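Local coordinates for protein putative glycyl-glycine endopeptidase lytM (Ruminococcus gnavus, PDB 3NYY) that is probably a metalloendopeptidase of the M23 peptidase family, related to glycyl-glycine endopeptidases that cut bacterial cell-wall peptidoglycan, at residues Y174-D179 with H216-I221; E126-M131 with S231-P236; G138-V143 with G197-S202; T151-L156 with D179-L184. One frame throughout, in Å; residues are numbered along the deposited sequence.

In the fold
Coming from the N terminus, the chain opens interaction 2 at 126-131 and closes it only at 231-236, a span that takes in the other three contacts. Interaction 3 starts next, at 138-143, and closes at 197-202; within it lies interaction 4, where 151-156 meets 179-184. Interaction 1 starts at 174-179, before interaction 4 has closed, and ends at 216-221, beyond the end of interaction 3, so it crosses both. Interactions 1 and 2 meet in the large antiparallel sheet, through neighbouring strands 216-225 and 128-132. Interaction 3 belongs to the small three-stranded sheet, whose strand 180-181 leads into interaction 4, and that contact ties it back to strand 148-153.

Interaction 1 of 4, residues Y174-D179 with H216-I221; sequences YYAHLD and HLHLGI
H177 stands where the chain turns a corner and points its CB toward strand 216-221. Its CB packs 3.8 Å from H216 O. CG is anti to the carbonyl carbon (chi1 -51°) and comes 4.0 Å from H216 CE1. CD2 comes closest to 216-221, 3.4 Å from H216 NE2 and, near the plane of its own ring, 3.5 Å from H218 CB. The two imidazoles cross obliquely, planes at 37°. At the tip, NE2 gives a weak hydrogen bond to a water that also bonds H216 NE2 at 2.7 Å, in the plane of that ring, while ND1 bonds S202 O and so fixes the ring's rotation. H216 ND1 is hydrogen-bonded to P214 O. H-L-H at 216-218 matches the HxH motif of M23 peptidases, whose second histidine binds zinc in relatives; here H218 ND1 is hydrogen-bonded to D129 OD1. Farther along, the strands run antiparallel, with Y174 N bonding G220 O at 2.8 Å and G220 N bonding Y174 O at 2.9 Å. On the other sheet face, L219 CD1 sits over the Y175 ring in a CH-pi contact, and Y175 OH bonds M145 N.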
# COMPACT_ATOMS: atom_id res chain seq x y z
N TYR A 174 -4.77 2.32 -17.82
CA TYR A 174 -5.80 3.15 -17.26
C TYR A 174 -5.25 3.99 -16.15
O TYR A 174 -4.69 3.43 -15.23
CB TYR A 174 -6.91 2.21 -16.74
CG TYR A 174 -8.07 2.83 -16.00
CD1 TYR A 174 -8.98 3.66 -16.66
CD2 TYR A 174 -8.29 2.58 -14.66
CE1 TYR A 174 -10.06 4.19 -15.96
CE2 TYR A 174 -9.37 3.10 -13.99
CZ TYR A 174 -10.26 3.90 -14.65
OH TYR A 174 -11.35 4.45 -13.98
N TYR A 175 -5.41 5.31 -16.25
CA TYR A 175 -4.84 6.27 -15.28
C TYR A 175 -6.00 7.08 -14.73
O TYR A 175 -6.67 7.80 -15.48
CB TYR A 175 -3.83 7.19 -15.95
CG TYR A 175 -2.68 6.49 -16.65
CD1 TYR A 175 -2.86 5.95 -17.93
CD2 TYR A 175 -1.41 6.45 -16.09
CE1 TYR A 175 -1.82 5.32 -18.61
CE2 TYR A 175 -0.37 5.84 -16.75
CZ TYR A 175 -0.56 5.25 -18.01
OH TYR A 175 0.52 4.59 -18.63
N ALA A 176 -6.24 6.99 -13.43
CA ALA A 176 -7.43 7.56 -12.80
C ALA A 176 -7.15 8.47 -11.59
O ALA A 176 -6.05 8.50 -11.02
CB ALA A 176 -8.42 6.44 -12.41
N HIS A 177 -8.18 9.28 -11.29
CA HIS A 177 -8.24 10.27 -10.19
C HIS A 177 -7.38 11.50 -10.42
O HIS A 177 -7.08 12.22 -9.44
CB HIS A 177 -7.94 9.62 -8.84
CG HIS A 177 -8.77 8.40 -8.58
ND1 HIS A 177 -10.14 8.44 -8.56
CD2 HIS A 177 -8.43 7.10 -8.44
CE1 HIS A 177 -10.62 7.22 -8.39
NE2 HIS A 177 -9.60 6.38 -8.32
N LEU A 178 -7.03 11.77 -11.69
CA LEU A 178 -6.20 12.91 -12.05
C LEU A 178 -6.86 14.25 -11.63
O LEU A 178 -8.10 14.40 -11.67
CB LEU A 178 -5.92 12.95 -13.57
CG LEU A 178 -5.23 11.71 -14.17
CD1 LEU A 178 -5.22 11.85 -15.74
CD2 LEU A 178 -3.82 11.58 -13.63
N ASP A 179 -6.03 15.23 -11.34
CA ASP A 179 -6.53 16.57 -11.01
C ASP A 179 -6.77 17.33 -12.30
O ASP A 179 -7.66 18.21 -12.39
CB ASP A 179 -5.51 17.32 -10.15
CG ASP A 179 -6.04 18.65 -9.64
OD1 ASP A 179 -7.06 18.63 -8.91
OD2 ASP A 179 -5.43 19.71 -9.99
N HIS A 216 -3.65 10.20 -5.06
CA HIS A 216 -3.00 9.02 -5.56
C HIS A 216 -3.32 8.84 -7.02
O HIS A 216 -4.34 9.36 -7.54
CB HIS A 216 -3.46 7.77 -4.79
CG HIS A 216 -4.86 7.33 -5.07
ND1 HIS A 216 -5.99 8.03 -4.68
CD2 HIS A 216 -5.31 6.21 -5.71
CE1 HIS A 216 -7.07 7.37 -5.10
NE2 HIS A 216 -6.68 6.26 -5.70
N LEU A 217 -2.44 8.10 -7.69
CA LEU A 217 -2.74 7.63 -9.05
C LEU A 217 -3.26 6.22 -8.95
O LEU A 217 -2.59 5.34 -8.40
CB LEU A 217 -1.48 7.55 -9.92
CG LEU A 217 -1.68 6.92 -11.29
CD1 LEU A 217 -2.70 7.70 -12.23
CD2 LEU A 217 -0.30 6.74 -11.99
N HIS A 218 -4.47 5.97 -9.46
CA HIS A 218 -4.90 4.58 -9.63
C HIS A 218 -4.49 4.15 -11.03
O HIS A 218 -4.89 4.78 -12.03
CB HIS A 218 -6.41 4.40 -9.43
CG HIS A 218 -6.87 3.04 -9.78
ND1 HIS A 218 -6.84 2.00 -8.87
CD2 HIS A 218 -7.30 2.51 -10.95
CE1 HIS A 218 -7.25 0.89 -9.48
NE2 HIS A 218 -7.57 1.17 -10.73
N LEU A 219 -3.71 3.06 -11.10
CA LEU A 219 -3.26 2.47 -12.39
C LEU A 219 -3.95 1.14 -12.56
O LEU A 219 -3.92 0.28 -11.67
CB LEU A 219 -1.76 2.29 -12.42
CG LEU A 219 -1.29 1.58 -13.73
CD1 LEU A 219 -1.35 2.72 -14.86
CD2 LEU A 219 0.04 0.91 -13.56
N GLY A 220 -4.55 0.95 -13.73
CA GLY A 220 -5.10 -0.32 -14.14
C GLY A 220 -4.50 -0.74 -15.47
O GLY A 220 -4.08 0.07 -16.26
N ILE A 221 -4.43 -2.05 -15.67
CA ILE A 221 -4.04 -2.62 -16.99
C ILE A 221 -5.12 -3.61 -17.34
O ILE A 221 -5.41 -4.53 -16.55
CB ILE A 221 -2.67 -3.31 -16.92
CG1 ILE A 221 -1.61 -2.33 -16.49
CG2 ILE A 221 -2.30 -3.90 -18.34
CD1 ILE A 221 -0.19 -2.90 -16.23
O HOH W 1 -4.30 10.67 -9.98
O HOH W 2 -8.42 4.21 -6.23

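Interaction 2 of 4, residues E126-M131 with S231-P236; sequences EGTDIM and SVNPYP
This is a buried contact of polar side chains, bridging water and one proline, set where the chain enters strand 128-132 and where strand 228-232 gives way to helix 235-240. Its direct bond runs from S231 OG to E126 OE1, 2.7 Å apart. E126 bends at chi2 (90°) to bring its carboxylate round, and the hydroxyl meets OE1 from above the carboxylate plane, 49° out of it. The other oxygen, OE2, forms a salt bridge with R117 and accepts from G124 N, so several donors hold the group. An alanine here would remove the carboxylate and would probably cost both S231 OG and R117 a partner. The segment leads to D129, hydrogen-bonded to H218; its place four residues after a histidine (H-x-x-x-D) suggests the zinc-binding aspartate of M23 relatives. Farther along, N233 shapes the entry to helix 235-240 as an Asx turn: Y235 N gives a capping bond to N233 OD1 at 3.1 Å, nearly straight (165°), while N233 ND2 is hydrogen-bonded to D111 OD1. A water ties N233 OD1 across the contact, donating to it and to G127 O, each at 2.8 Å, and accepting from T128 OG1 at 2.9 Å. P234 slides alongside T128 in the opposite direction, its CD 3.4 Å from T128 OG1 and 3.7 Å from G127 CA.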
# COMPACT_ATOMS: atom_id res chain seq x y z
N GLU A 126 -9.96 -3.02 -10.31
CA GLU A 126 -8.82 -3.52 -9.55
C GLU A 126 -7.54 -3.04 -10.23
O GLU A 126 -7.45 -3.02 -11.47
CB GLU A 126 -8.82 -5.03 -9.57
CG GLU A 126 -10.07 -5.72 -8.99
CD GLU A 126 -11.13 -5.97 -10.04
OE1 GLU A 126 -11.01 -5.52 -11.22
OE2 GLU A 126 -12.14 -6.62 -9.69
N GLY A 127 -6.52 -2.70 -9.45
CA GLY A 127 -5.25 -2.23 -10.02
C GLY A 127 -4.24 -2.00 -8.93
O GLY A 127 -4.19 -2.79 -7.97
N THR A 128 -3.44 -0.95 -9.09
CA THR A 128 -2.43 -0.55 -8.10
C THR A 128 -2.62 0.94 -7.84
O THR A 128 -2.73 1.74 -8.74
CB THR A 128 -1.03 -0.82 -8.58
OG1 THR A 128 -0.90 -2.22 -8.91
CG2 THR A 128 0.03 -0.43 -7.51
N ASP A 129 -2.69 1.28 -6.56
CA ASP A 129 -2.82 2.67 -6.09
C ASP A 129 -1.47 3.23 -5.68
O ASP A 129 -0.84 2.75 -4.75
CB ASP A 129 -3.83 2.74 -4.96
CG ASP A 129 -5.23 2.36 -5.44
OD1 ASP A 129 -5.57 2.76 -6.55
OD2 ASP A 129 -5.92 1.60 -4.75
N ILE A 130 -1.00 4.21 -6.43
CA ILE A 130 0.29 4.81 -6.20
C ILE A 130 0.06 6.11 -5.40
O ILE A 130 -0.47 7.13 -5.92
CB ILE A 130 1.01 5.03 -7.48
CG1 ILE A 130 1.27 3.71 -8.20
CG2 ILE A 130 2.34 5.75 -7.20
CD1 ILE A 130 1.73 3.89 -9.64
N MSE A 131 0.45 6.06 -4.13
CA MSE A 131 0.12 7.09 -3.16
C MSE A 131 1.11 8.20 -3.11
O MSE A 131 2.33 7.98 -3.09
CB MSE A 131 -0.07 6.50 -1.75
CG MSE A 131 -0.95 5.23 -1.68
SE MSE A 131 -2.78 5.47 -2.14
CE MSE A 131 -3.55 3.80 -1.47
N SER A 231 -9.22 -6.80 -16.05
CA SER A 231 -8.11 -6.23 -15.31
C SER A 231 -7.09 -7.31 -14.90
O SER A 231 -7.44 -8.44 -14.55
CB SER A 231 -8.63 -5.50 -14.07
OG SER A 231 -9.32 -6.40 -13.19
N VAL A 232 -5.82 -6.91 -14.93
CA VAL A 232 -4.70 -7.74 -14.45
C VAL A 232 -3.86 -6.92 -13.49
O VAL A 232 -3.88 -5.68 -13.55
CB VAL A 232 -3.82 -8.27 -15.63
CG1 VAL A 232 -4.70 -9.03 -16.62
CG2 VAL A 232 -3.08 -7.14 -16.31
N ASN A 233 -3.13 -7.59 -12.62
CA ASN A 233 -2.35 -6.91 -11.58
C ASN A 233 -1.20 -6.10 -12.16
O ASN A 233 -0.26 -6.69 -12.71
CB ASN A 233 -1.83 -7.96 -10.60
CG ASN A 233 -1.26 -7.37 -9.33
OD1 ASN A 233 -1.36 -6.14 -9.08
ND2 ASN A 233 -0.73 -8.27 -8.44
N PRO A 234 -1.21 -4.75 -11.96
CA PRO A 234 -0.07 -4.00 -12.46
C PRO A 234 1.13 -4.00 -11.54
O PRO A 234 2.18 -3.50 -11.92
CB PRO A 234 -0.61 -2.55 -12.52
CG PRO A 234 -2.08 -2.68 -12.44
CD PRO A 234 -2.32 -3.86 -11.55
N TYR A 235 1.00 -4.52 -10.32
CA TYR A 235 2.06 -4.35 -9.35
C TYR A 235 3.42 -4.88 -9.84
O TYR A 235 4.42 -4.16 -9.78
CB TYR A 235 1.66 -4.97 -7.99
CG TYR A 235 2.76 -4.90 -6.96
CD1 TYR A 235 2.93 -3.74 -6.21
CD2 TYR A 235 3.66 -5.96 -6.76
CE1 TYR A 235 3.92 -3.63 -5.27
CE2 TYR A 235 4.69 -5.82 -5.77
CZ TYR A 235 4.80 -4.63 -5.07
OH TYR A 235 5.79 -4.41 -4.09
N PRO A 236 3.48 -6.13 -10.35
CA PRO A 236 4.83 -6.61 -10.73
C PRO A 236 5.51 -5.84 -11.87
O PRO A 236 6.74 -5.57 -11.80
CB PRO A 236 4.59 -8.11 -11.04
CG PRO A 236 3.35 -8.45 -10.17
CD PRO A 236 2.49 -7.22 -10.33
O HOH W 3 -5.47 -3.43 -13.46
O HOH W 4 -1.93 -4.22 -7.08

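Interaction 3 of 4, residues G138-V143 with G197-S202; sequences GYYPVV and GYMGDS
The backbones pair antiparallel, V142 N bonding G197 O at 2.9 Å with only a weak bond returned from G197 N to V142 O, and beyond the non-hydrogen-bonded pair P141 and Y198 the pairing runs on as M199 N to Y140 O at 2.8 Å, nearly along the C=O axis. G138 N then donates to M199 O at 3.0 Å, and a water joins that same oxygen to Y140 N. Among the side chains, Y140 and the selenomethionine M199 lie side by side, pointing the same way. M199 turns back at chi3 (-74°), which brings CE to 4.0 Å from Y140 CB. Its SE stands 4.7 Å from the centroid of the Y140 ring and 37° off the normal, an oblique Met-aromatic contact. V142 CG2 packs 3.6 Å from M199 N. On the more exposed side the Y198 ring crosses P141 obliquely, CD2 lying 3.7 Å from P141 CA. This is an edge of the three-stranded sheet of 141-143, 195-198 and 180-181. Main-chain groups and one water carry the polar bonds across it while the side chains meet through carbon and selenium, so the pairing rests on backbone hydrogen bonding and the side chains add apolar packing.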
# COMPACT_ATOMS: atom_id res chain seq x y z
N GLY A 138 -2.45 18.07 -8.17
CA GLY A 138 -1.87 18.97 -9.16
C GLY A 138 -0.38 19.20 -9.04
O GLY A 138 0.13 20.22 -9.55
N TYR A 139 0.32 18.31 -8.36
CA TYR A 139 1.74 18.44 -8.06
C TYR A 139 2.61 17.36 -8.72
O TYR A 139 3.56 17.69 -9.41
CB TYR A 139 1.96 18.46 -6.55
CG TYR A 139 3.41 18.44 -6.16
CD1 TYR A 139 4.20 19.58 -6.23
CD2 TYR A 139 3.98 17.28 -5.69
CE1 TYR A 139 5.55 19.55 -5.86
CE2 TYR A 139 5.31 17.21 -5.35
CZ TYR A 139 6.09 18.37 -5.41
OH TYR A 139 7.42 18.27 -5.04
N TYR A 140 2.28 16.09 -8.50
CA TYR A 140 2.98 14.99 -9.16
C TYR A 140 2.51 14.84 -10.60
O TYR A 140 1.33 14.59 -10.85
CB TYR A 140 2.72 13.64 -8.45
CG TYR A 140 3.31 13.46 -7.10
CD1 TYR A 140 2.64 13.94 -5.97
CD2 TYR A 140 4.54 12.85 -6.96
CE1 TYR A 140 3.19 13.77 -4.71
CE2 TYR A 140 5.10 12.67 -5.70
CZ TYR A 140 4.42 13.13 -4.60
OH TYR A 140 5.02 12.93 -3.35
N PRO A 141 3.43 14.98 -11.58
CA PRO A 141 3.01 14.63 -12.94
C PRO A 141 2.77 13.13 -13.09
O PRO A 141 3.32 12.34 -12.31
CB PRO A 141 4.20 15.06 -13.81
CG PRO A 141 5.19 15.72 -12.88
CD PRO A 141 4.85 15.35 -11.51
N VAL A 142 1.94 12.79 -14.06
CA VAL A 142 1.66 11.41 -14.47
C VAL A 142 2.02 11.34 -15.94
O VAL A 142 1.53 12.13 -16.75
CB VAL A 142 0.20 11.04 -14.19
CG1 VAL A 142 -0.11 9.67 -14.78
CG2 VAL A 142 -0.09 11.09 -12.64
N VAL A 143 2.93 10.41 -16.27
CA VAL A 143 3.39 10.20 -17.62
C VAL A 143 3.01 8.82 -18.10
O VAL A 143 2.78 7.88 -17.32
CB VAL A 143 4.90 10.39 -17.75
CG1 VAL A 143 5.29 11.80 -17.32
CG2 VAL A 143 5.68 9.32 -16.98
N GLY A 197 -1.15 14.07 -17.42
CA GLY A 197 -1.90 14.93 -16.52
C GLY A 197 -1.17 14.97 -15.19
O GLY A 197 0.01 14.66 -15.14
N TYR A 198 -1.87 15.41 -14.15
CA TYR A 198 -1.30 15.51 -12.80
C TYR A 198 -2.12 14.72 -11.86
O TYR A 198 -3.37 14.70 -11.93
CB TYR A 198 -1.20 16.97 -12.31
CG TYR A 198 -0.16 17.72 -13.12
CD1 TYR A 198 -0.51 18.28 -14.36
CD2 TYR A 198 1.14 17.82 -12.68
CE1 TYR A 198 0.44 18.94 -15.12
CE2 TYR A 198 2.10 18.47 -13.45
CZ TYR A 198 1.74 19.02 -14.65
OH TYR A 198 2.72 19.68 -15.40
N MSE A 199 -1.41 14.04 -10.96
CA MSE A 199 -2.01 13.17 -9.95
C MSE A 199 -3.00 13.98 -9.10
O MSE A 199 -2.69 15.10 -8.67
CB MSE A 199 -0.95 12.61 -9.04
CG MSE A 199 -1.45 11.53 -8.12
SE MSE A 199 -0.16 11.04 -6.76
CE MSE A 199 1.00 10.08 -7.86
N GLY A 200 -4.19 13.43 -8.85
CA GLY A 200 -5.17 14.13 -8.05
C GLY A 200 -5.93 13.28 -7.05
O GLY A 200 -5.48 12.20 -6.66
N ASP A 201 -7.08 13.81 -6.65
CA ASP A 201 -8.01 13.13 -5.77
C ASP A 201 -9.42 13.24 -6.27
O ASP A 201 -10.37 13.31 -5.48
CB ASP A 201 -7.86 13.63 -4.33
CG ASP A 201 -8.10 15.14 -4.17
OD1 ASP A 201 -8.58 15.82 -5.13
OD2 ASP A 201 -7.80 15.64 -3.05
N SER A 202 -9.57 13.23 -7.59
CA SER A 202 -10.86 13.39 -8.22
C SER A 202 -11.65 12.10 -8.22
O SER A 202 -11.10 11.01 -8.42
CB SER A 202 -10.72 13.95 -9.63
OG SER A 202 -10.11 13.02 -10.54
O HOH W 5 -0.34 15.66 -7.14

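Interaction 4 of 4, residues T151-L156 with D179-L184; sequences TEKGWL and DSYAEL
At the protein surface, the corner that ends strand 148-153 of the large sheet meets the end of strand 180-181 of the small one and the turn after it. K153 bridges the two. Its CG is anti to the backbone N (chi1 -176°) and the chain stays extended, so it runs along the Y181 ring from the ring's hydroxyl end toward Y181 CB, touching it through CG and CE. K153 CG lies 3.9 Å from Y181 CZ, while K153 CE reaches the other end, 3.5 Å from Y181 CD2. K153 CE stands over the face in a CH-pi contact, 3.8 Å from the Y181 ring centroid and 26° off the normal. NZ passes on beyond the ring and donates to L184 O at 2.7 Å, almost along the C=O axis (176°). An alanine in place of K153 would remove everything beyond CB, and is likely to deprive L184 O of this donor and the Y181 face of its methylene packing, loosening the turn from the corner. The carbonyl of L184 belongs to the last residue of an inverse gamma turn centred on E183, and just before K153 its own strand carries a classic beta bulge, T151 and E152 both facing G164 on strand 162-166. Y181 is held independently, its OH hydrogen-bonded to R162 O. Next to K153, at the backbone angles of G154 a CB would collide with the carbonyl O of K153, which calls for glycine. The L184 side chain packs on I163 and L196.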
# COMPACT_ATOMS: atom_id res chain seq x y z
N THR A 151 -7.29 6.42 -26.04
CA THR A 151 -8.51 5.66 -26.33
C THR A 151 -9.74 6.18 -25.61
O THR A 151 -10.85 6.12 -26.16
CB THR A 151 -8.30 4.19 -25.91
OG1 THR A 151 -7.18 3.67 -26.62
CG2 THR A 151 -9.54 3.32 -26.17
N GLU A 152 -9.55 6.62 -24.36
CA GLU A 152 -10.63 7.24 -23.60
C GLU A 152 -10.08 8.42 -22.83
O GLU A 152 -8.91 8.42 -22.40
CB GLU A 152 -11.28 6.22 -22.65
CG GLU A 152 -12.15 5.19 -23.37
CD GLU A 152 -12.82 4.19 -22.45
OE1 GLU A 152 -12.15 3.67 -21.54
OE2 GLU A 152 -14.02 3.91 -22.65
N LYS A 153 -10.92 9.43 -22.65
CA LYS A 153 -10.56 10.61 -21.88
C LYS A 153 -11.81 11.26 -21.35
O LYS A 153 -12.68 11.68 -22.13
CB LYS A 153 -9.78 11.61 -22.70
CG LYS A 153 -9.29 12.83 -21.89
CD LYS A 153 -8.94 13.96 -22.84
CE LYS A 153 -8.45 15.23 -22.07
NZ LYS A 153 -8.61 16.42 -22.93
N GLY A 154 -11.93 11.32 -20.04
CA GLY A 154 -13.07 12.01 -19.41
C GLY A 154 -13.40 11.48 -18.05
O GLY A 154 -12.70 10.62 -17.52
N TRP A 155 -14.50 11.97 -17.51
CA TRP A 155 -14.90 11.62 -16.19
C TRP A 155 -15.57 10.24 -16.12
O TRP A 155 -16.42 9.93 -16.96
CB TRP A 155 -15.96 12.63 -15.71
CG TRP A 155 -16.42 12.43 -14.30
CD1 TRP A 155 -17.58 11.84 -13.90
CD2 TRP A 155 -15.76 12.87 -13.13
NE1 TRP A 155 -17.67 11.87 -12.53
CE2 TRP A 155 -16.55 12.49 -12.04
CE3 TRP A 155 -14.54 13.53 -12.89
CZ2 TRP A 155 -16.16 12.74 -10.72
CZ3 TRP A 155 -14.20 13.82 -11.59
CH2 TRP A 155 -14.98 13.42 -10.53
N LEU A 156 -15.25 9.51 -15.08
CA LEU A 156 -16.07 8.38 -14.60
C LEU A 156 -16.35 8.57 -13.12
O LEU A 156 -15.50 9.04 -12.39
CB LEU A 156 -15.37 7.03 -14.79
CG LEU A 156 -15.16 6.48 -16.17
CD1 LEU A 156 -14.40 5.11 -16.09
CD2 LEU A 156 -16.45 6.30 -16.95
N ASP A 179 -6.03 15.23 -11.34
CA ASP A 179 -6.53 16.57 -11.01
C ASP A 179 -6.77 17.33 -12.30
O ASP A 179 -7.66 18.21 -12.39
CB ASP A 179 -5.51 17.32 -10.15
CG ASP A 179 -6.04 18.65 -9.64
OD1 ASP A 179 -7.06 18.63 -8.91
OD2 ASP A 179 -5.43 19.71 -9.99
N SER A 180 -5.97 17.02 -13.31
CA SER A 180 -6.09 17.67 -14.60
C SER A 180 -5.41 16.84 -15.66
O SER A 180 -4.63 15.91 -15.33
CB SER A 180 -5.44 19.04 -14.53
OG SER A 180 -4.03 18.94 -14.46
N TYR A 181 -5.68 17.19 -16.92
CA TYR A 181 -5.09 16.53 -18.08
C TYR A 181 -4.03 17.36 -18.80
O TYR A 181 -4.07 18.62 -18.79
CB TYR A 181 -6.15 16.25 -19.09
CG TYR A 181 -7.26 15.30 -18.67
CD1 TYR A 181 -7.01 13.99 -18.40
CD2 TYR A 181 -8.56 15.71 -18.64
CE1 TYR A 181 -8.02 13.14 -18.09
CE2 TYR A 181 -9.59 14.85 -18.33
CZ TYR A 181 -9.33 13.56 -18.05
OH TYR A 181 -10.40 12.70 -17.76
N ALA A 182 -3.13 16.65 -19.47
CA ALA A 182 -2.26 17.24 -20.48
C ALA A 182 -3.12 17.60 -21.69
O ALA A 182 -4.30 17.20 -21.75
CB ALA A 182 -1.17 16.25 -20.84
N GLU A 183 -2.57 18.35 -22.66
CA GLU A 183 -3.30 18.74 -23.88
C GLU A 183 -3.38 17.57 -24.83
O GLU A 183 -2.55 17.44 -25.73
CB GLU A 183 -2.64 19.92 -24.57
CG GLU A 183 -2.82 21.16 -23.80
CD GLU A 183 -2.34 22.40 -24.52
OE1 GLU A 183 -1.97 22.33 -25.72
OE2 GLU A 183 -2.35 23.45 -23.87
N LEU A 184 -4.36 16.70 -24.61
CA LEU A 184 -4.52 15.46 -25.35
C LEU A 184 -6.00 15.22 -25.62
O LEU A 184 -6.87 15.56 -24.79
CB LEU A 184 -3.95 14.26 -24.58
CG LEU A 184 -2.46 14.24 -24.32
CD1 LEU A 184 -2.14 13.16 -23.25
CD2 LEU A 184 -1.66 13.99 -25.58